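Local coordinates for ATP-binding protein (Mycobacterium tuberculosis, PDB 5UKV) that probably acts as a sensor histidine kinase, this fragment being the dimerising DHp domain of the kinase, whose ATP-driven reaction phosphorylates a histidine, at residues Lys6-Asp9 against Ser10-Arg13; Asp12-Arg15 against Gln16-Thr19. The protein carries 1 engineered substitution. All coordinates share one frame; numbering follows the deposited sequence.

Interaction 1 of 2, residues Lys6-Asp9 against Ser10-Arg13; sequences KARD and SEDR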
ATOM      1  N   LYS A   6     -19.256  13.188  19.433  1.00 29.71           N
ATOM      2  CA  LYS A   6     -19.567  12.116  18.447  1.00 32.04           C
ATOM      3  C   LYS A   6     -18.673  12.260  17.232  1.00 29.70           C
ATOM      4  O   LYS A   6     -18.251  11.275  16.612  1.00 28.43           O
ATOM      5  CB  LYS A   6     -21.017  12.187  17.969  1.00 35.99           C
ATOM      6  CG  LYS A   6     -21.997  11.882  19.099  1.00 45.15           C
ATOM      7  CD  LYS A   6     -23.439  12.087  18.633  1.00 51.10           C
ATOM      8  CE  LYS A   6     -24.420  11.315  19.458  1.00 54.59           C
ATOM      9  NZ  LYS A   6     -25.579  10.946  18.588  1.00 63.64           N
ATOM     10  N   ALA A   7     -18.491  13.502  16.821  1.00 28.81           N
ATOM     11  CA  ALA A   7     -17.641  13.785  15.731  1.00 29.47           C
ATOM     12  C   ALA A   7     -16.159  13.380  15.965  1.00 29.87           C
ATOM     13  O   ALA A   7     -15.512  12.902  15.049  1.00 26.80           O
ATOM     14  CB  ALA A   7     -17.703  15.249  15.424  1.00 33.08           C
ATOM     15  N   ARG A   8     -15.622  13.681  17.160  1.00 30.00           N
ATOM     16  CA  ARG A   8     -14.297  13.304  17.518  1.00 30.03           C
ATOM     17  C   ARG A   8     -14.157  11.835  17.605  1.00 29.48           C
ATOM     18  O   ARG A   8     -13.121  11.349  17.264  1.00 26.18           O
ATOM     19  CB  ARG A   8     -13.803  13.905  18.835  1.00 36.15           C
ATOM     20  CG  ARG A   8     -13.198  15.257  18.656  1.00 46.91           C
ATOM     21  CD  ARG A   8     -12.289  15.681  19.822  1.00 55.31           C
ATOM     22  NE  ARG A   8     -13.118  16.300  20.876  1.00 70.15           N
ATOM     23  CZ  ARG A   8     -13.499  15.756  22.046  1.00 72.62           C
ATOM     24  NH1 ARG A   8     -13.108  14.535  22.439  1.00 75.97           N
ATOM     25  NH2 ARG A   8     -14.288  16.459  22.836  1.00 70.73           N
ATOM     26  N   ASP A   9     -15.148  11.154  18.165  1.00 27.28           N
ATOM     27  CA  ASP A   9     -15.155   9.726  18.218  1.00 29.80           C
ATOM     28  C   ASP A   9     -15.111   9.136  16.796  1.00 28.55           C
ATOM     29  O   ASP A   9     -14.346   8.249  16.537  1.00 27.08           O
ATOM     30  CB  ASP A   9     -16.338   9.221  18.907  1.00 34.69           C
ATOM     31  CG  ASP A   9     -16.318   7.673  19.032  1.00 43.42           C
ATOM     32  OD1 ASP A   9     -15.516   7.149  19.811  1.00 51.93           O
ATOM     33  OD2 ASP A   9     -17.057   6.963  18.336  1.00 47.80           O
ATOM     34  N   SER A  10     -15.871   9.696  15.886  1.00 27.07           N
ATOM     35  CA  SER A  10     -15.851   9.201  14.541  1.00 26.72           C
ATOM     36  C   SER A  10     -14.481   9.451  13.863  1.00 26.15           C
ATOM     37  O   SER A  10     -13.856   8.541  13.229  1.00 22.82           O
ATOM     38  CB  SER A  10     -17.022   9.826  13.813  1.00 30.39           C
ATOM     39  OG  SER A  10     -17.016   9.364  12.500  1.00 33.63           O
ATOM     40  N   GLU A  11     -13.933  10.646  14.078  1.00 24.26           N
ATOM     41  CA  GLU A  11     -12.602  10.960  13.596  1.00 24.63           C
ATOM     42  C   GLU A  11     -11.466  10.036  14.161  1.00 23.73           C
ATOM     43  O   GLU A  11     -10.649   9.564  13.398  1.00 21.04           O
ATOM     44  CB  GLU A  11     -12.287  12.406  13.843  1.00 28.43           C
ATOM     45  CG  GLU A  11     -10.861  12.756  13.447  1.00 33.14           C
ATOM     46  CD  GLU A  11     -10.300  14.009  14.050  1.00 37.97           C
ATOM     47  OE1 GLU A  11      -9.201  14.340  13.563  1.00 40.43           O
ATOM     48  OE2 GLU A  11     -10.977  14.676  14.903  1.00 42.19           O
ATOM     49  N   ASP A  12     -11.436   9.793  15.468  1.00 24.19           N
ATOM     50  CA  ASP A  12     -10.513   8.927  16.028  1.00 26.83           C
ATOM     51  C   ASP A  12     -10.669   7.475  15.549  1.00 24.52           C
ATOM     52  O   ASP A  12      -9.698   6.817  15.365  1.00 24.30           O
ATOM     53  CB  ASP A  12     -10.568   8.947  17.536  1.00 32.76           C
ATOM     54  CG  ASP A  12      -9.983  10.242  18.108  1.00 42.45           C
ATOM     55  OD1 ASP A  12      -9.457  11.125  17.341  1.00 44.81           O
ATOM     56  OD2 ASP A  12     -10.149  10.400  19.322  1.00 48.24           O
ATOM     57  N   ARG A  13     -11.863   6.962  15.359  1.00 23.91           N
ATOM     58  CA  ARG A  13     -11.989   5.632  14.717  1.00 23.88           C
ATOM     59  C   ARG A  13     -11.415   5.620  13.311  1.00 22.40           C
ATOM     60  O   ARG A  13     -10.809   4.616  12.926  1.00 21.69           O
ATOM     61  CB  ARG A  13     -13.448   5.212  14.678  1.00 25.80           C
ATOM     62  CG  ARG A  13     -14.072   4.924  16.037  1.00 28.78           C
ATOM     63  CD  ARG A  13     -15.352   4.139  15.869  1.00 36.58           C
ATOM     64  NE  ARG A  13     -15.043   2.809  15.279  1.00 39.83           N
ATOM     65  CZ  ARG A  13     -14.648   1.719  15.969  1.00 47.29           C
ATOM     66  NH1 ARG A  13     -14.502   1.757  17.340  1.00 52.28           N
ATOM     67  NH2 ARG A  13     -14.412   0.579  15.309  1.00 43.67           N
TER

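Interaction 2 of 2, residues Asp12-Arg15 against Gln16-Thr19; sequences DRMR and QFIT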
ATOM      1  N   ASP A  12     -11.436   9.793  15.468  1.00 24.19           N
ATOM      2  CA  ASP A  12     -10.513   8.927  16.028  1.00 26.83           C
ATOM      3  C   ASP A  12     -10.669   7.475  15.549  1.00 24.52           C
ATOM      4  O   ASP A  12      -9.698   6.817  15.365  1.00 24.30           O
ATOM      5  CB  ASP A  12     -10.568   8.947  17.536  1.00 32.76           C
ATOM      6  CG  ASP A  12      -9.983  10.242  18.108  1.00 42.45           C
ATOM      7  OD1 ASP A  12      -9.457  11.125  17.341  1.00 44.81           O
ATOM      8  OD2 ASP A  12     -10.149  10.400  19.322  1.00 48.24           O
ATOM      9  N   ARG A  13     -11.863   6.962  15.359  1.00 23.91           N
ATOM     10  CA  ARG A  13     -11.989   5.632  14.717  1.00 23.88           C
ATOM     11  C   ARG A  13     -11.415   5.620  13.311  1.00 22.40           C
ATOM     12  O   ARG A  13     -10.809   4.616  12.926  1.00 21.69           O
ATOM     13  CB  ARG A  13     -13.448   5.212  14.678  1.00 25.80           C
ATOM     14  CG  ARG A  13     -14.072   4.924  16.037  1.00 28.78           C
ATOM     15  CD  ARG A  13     -15.352   4.139  15.869  1.00 36.58           C
ATOM     16  NE  ARG A  13     -15.043   2.809  15.279  1.00 39.83           N
ATOM     17  CZ  ARG A  13     -14.648   1.719  15.969  1.00 47.29           C
ATOM     18  NH1 ARG A  13     -14.502   1.757  17.340  1.00 52.28           N
ATOM     19  NH2 ARG A  13     -14.412   0.579  15.309  1.00 43.67           N
HETATM   20  N   MSE A  14     -11.669   6.665  12.497  1.00 20.48           N
HETATM   21  CA  MSE A  14     -11.066   6.776  11.145  1.00 20.99           C
HETATM   22  C   MSE A  14      -9.526   6.746  11.253  1.00 21.08           C
HETATM   23  O   MSE A  14      -8.828   6.028  10.566  1.00 20.32           O
HETATM   24  CB  MSE A  14     -11.524   8.052  10.464  1.00 20.83           C
HETATM   25  CG  MSE A  14     -10.840   8.319   9.170  1.00 22.62           C
HETATM   26 SE   MSE A  14     -11.416   6.971   7.767  1.00 27.63          SE
HETATM   27  CE  MSE A  14     -13.302   7.392   7.526  1.00 30.43           C
ATOM     28  N   ARG A  15      -8.940   7.537  12.186  1.00 20.99           N
ATOM     29  CA  ARG A  15      -7.519   7.455  12.387  1.00 21.58           C
ATOM     30  C   ARG A  15      -6.992   6.065  12.771  1.00 19.60           C
ATOM     31  O   ARG A  15      -6.034   5.619  12.223  1.00 19.74           O
ATOM     32  CB  ARG A  15      -7.010   8.385  13.566  1.00 23.46           C
ATOM     33  CG  ARG A  15      -7.162   9.859  13.274  1.00 26.17           C
ATOM     34  CD  ARG A  15      -6.644  10.607  14.580  1.00 27.68           C
ATOM     35  NE  ARG A  15      -6.967  11.992  14.356  1.00 29.91           N
ATOM     36  CZ  ARG A  15      -6.156  12.871  13.804  1.00 34.72           C
ATOM     37  NH1 ARG A  15      -4.927  12.556  13.475  1.00 38.09           N
ATOM     38  NH2 ARG A  15      -6.575  14.094  13.576  1.00 39.66           N
ATOM     39  N   GLN A  16      -7.657   5.400  13.712  1.00 19.75           N
ATOM     40  CA  GLN A  16      -7.364   4.028  14.110  1.00 21.53           C
ATOM     41  C   GLN A  16      -7.459   3.066  12.929  1.00 20.60           C
ATOM     42  O   GLN A  16      -6.552   2.235  12.773  1.00 20.45           O
ATOM     43  CB  GLN A  16      -8.233   3.563  15.267  1.00 25.26           C
ATOM     44  CG  GLN A  16      -7.866   4.232  16.604  1.00 33.14           C
ATOM     45  CD  GLN A  16      -8.972   4.265  17.678  1.00 40.71           C
ATOM     46  OE1 GLN A  16     -10.151   3.912  17.390  1.00 39.57           O
ATOM     47  NE2 GLN A  16      -8.607   4.748  18.940  1.00 42.58           N
ATOM     48  N   PHE A  17      -8.481   3.252  12.098  1.00 19.40           N
ATOM     49  CA  PHE A  17      -8.714   2.400  10.914  1.00 20.78           C
ATOM     50  C   PHE A  17      -7.516   2.599   9.935  1.00 19.75           C
ATOM     51  O   PHE A  17      -6.898   1.630   9.432  1.00 17.95           O
ATOM     52  CB  PHE A  17     -10.022   2.741  10.267  1.00 19.23           C
ATOM     53  CG  PHE A  17     -10.223   2.089   8.983  1.00 21.62           C
ATOM     54  CD1 PHE A  17     -10.559   0.717   8.926  1.00 23.76           C
ATOM     55  CD2 PHE A  17     -10.027   2.775   7.810  1.00 21.15           C
ATOM     56  CE1 PHE A  17     -10.703   0.092   7.694  1.00 23.36           C
ATOM     57  CE2 PHE A  17     -10.190   2.138   6.561  1.00 24.92           C
ATOM     58  CZ  PHE A  17     -10.503   0.785   6.520  1.00 22.25           C
ATOM     59  N   ILE A  18      -7.208   3.855   9.643  1.00 20.55           N
ATOM     60  CA  ILE A  18      -6.102   4.186   8.785  1.00 20.20           C
ATOM     61  C   ILE A  18      -4.739   3.617   9.316  1.00 20.24           C
ATOM     62  O   ILE A  18      -3.966   2.997   8.514  1.00 21.29           O
ATOM     63  CB  ILE A  18      -6.079   5.664   8.446  1.00 23.17           C
ATOM     64  CG1 ILE A  18      -7.139   5.954   7.488  1.00 25.73           C
ATOM     65  CG2 ILE A  18      -4.731   6.018   7.831  1.00 29.59           C
ATOM     66  CD1 ILE A  18      -7.513   7.378   7.325  1.00 26.90           C
ATOM     67  N   THR A  19      -4.462   3.703  10.614  1.00 19.56           N
ATOM     68  CA  THR A  19      -3.300   3.071  11.140  1.00 19.69           C
ATOM     69  C   THR A  19      -3.265   1.527  10.945  1.00 18.61           C
ATOM     70  O   THR A  19      -2.274   0.995  10.516  1.00 17.28           O
ATOM     71  CB  THR A  19      -3.178   3.503  12.604  1.00 19.02           C
ATOM     72  OG1 THR A  19      -3.182   4.962  12.632  1.00 22.58           O
ATOM     73  CG2 THR A  19      -2.016   2.929  13.255  1.00 22.16           C
TER

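Interaction 1 of 2, residues Lys6-Asp9 against Ser10-Arg13
Arg13 and Asp9, one helical turn apart, meet through both backbone and side chain. Four main-chain bonds join the segments: Ser10 N, Glu11 N, Asp12 N and Arg13 N give their hydrogens in turn to Lys6 O, Ala7 O, Arg8 O and Asp9 O. The first of them, Ser10 N to Lys6 O, measures 2.9 Å, and the last, Arg13 N to Asp9 O, 3.0 Å; the Asp12 bond is nearly straight at its hydrogen (170°). This is unbroken alpha-helix.

Two aliphatic carbons rest on the carbonyls one turn back. Arg13 CG lies 3.4 Å from Asp9 O, and Ser10 CB is equally close, 3.4 Å, to Lys6 O. A chi1 of -72° turns the Asp12 carboxylate back beside its own backbone N, which brings its carboxylate carbon, Asp12 CG, to 3.4 Å from Arg8 O, a contact without a bond.

Among the charged groups, proximity stops short of pairing. Asp9 and Arg13 run alongside each other in the same direction, but Asp9 OD2 comes nearest to the methylene Arg13 CD, at 4.1 Å, and stays 5.5 Å from Arg13 NE; the carboxylate and guanidinium planes are 43° apart. Likewise Arg8 brings CG, not its guanidinium, within 4.4 Å of Glu11 OE2.

Glu11 is instead committed elsewhere: its OE1 forms a salt bridge with Arg15 and a hydrogen bond with Ser10 of the second subunit, while Ser10 OG bonds Glu11 of that subunit. With Ala7 packed on Ala7 of the second subunit, this face of helix 2-40 belongs to the DHp dimer interface.

Interaction 2 of 2, residues Asp12-Arg15 against Gln16-Thr19
Ile18 reaches back one helical turn to Met14, present as selenomethionine, and can be followed atom by atom. Its backbone N donates to Met14 O at 2.9 Å in a bond almost straight at the hydrogen (174°). CB then sits 3.5 Å from Met14 O. With CG1 anti to the carbonyl carbon (chi1 -74°), the longer branch stays over that same oxygen, CG1 also lying 3.5 Å from Met14 O. At the tip, CD1 is still 3.7 Å from Met14 O while it also reaches Met14 CG and SE, both at 3.9 Å. The bend at chi2 of Met14 (69°) places its selenium in this contact, and the two chains meet at a slant.

Met14 SE also approaches Phe17 loosely, 4.4 Å from CD2, oblique to the ring. On another side of the helix, Arg15 O takes two bonds from one residue: Thr19 N and Thr19 OG1, each 3.0 Å away. The hydroxyl thus donates back into its own helix, and its oxygen further bonds a bound 2-(2-methoxyethoxy)ethanol molecule, probably from crystallisation.

Ile18 and Met14 face the second subunit, where Met14 of that chain packs on Ile18 and Arg15 of that chain on Met14. Arg15 NH2 forms a salt bridge with Glu11 of its own chain and NH1 bonds the backbone carbonyls of Ala72 and Leu74 of the second subunit, whereas Phe17 turns to Leu68 and Leu71 of helix 47-71 in its own chain, within the helical bundle.

Interactions 1 and 2 are overlapping stretches of helix 2-40, their centres about 9 Å apart, and they share Asp12 and Arg13. The salt bridge from Arg15 to Glu11 ties the second to the first. Both touch the second subunit: Ser10 and Glu11 exchange hydrogen bonds with it in residues 6-13, and in residues 12-19 Met14 and Ile18 add apolar packing alongside the polar bonds of Arg15. A tetraethylene glycol, probably from the crystallisation liquor, lies about 3 Å from the Ser10 side chain, and one lies about 4 Å from that of Phe17 (nearest atoms). A potassium ion is about 6 Å from the Ser10 side chain.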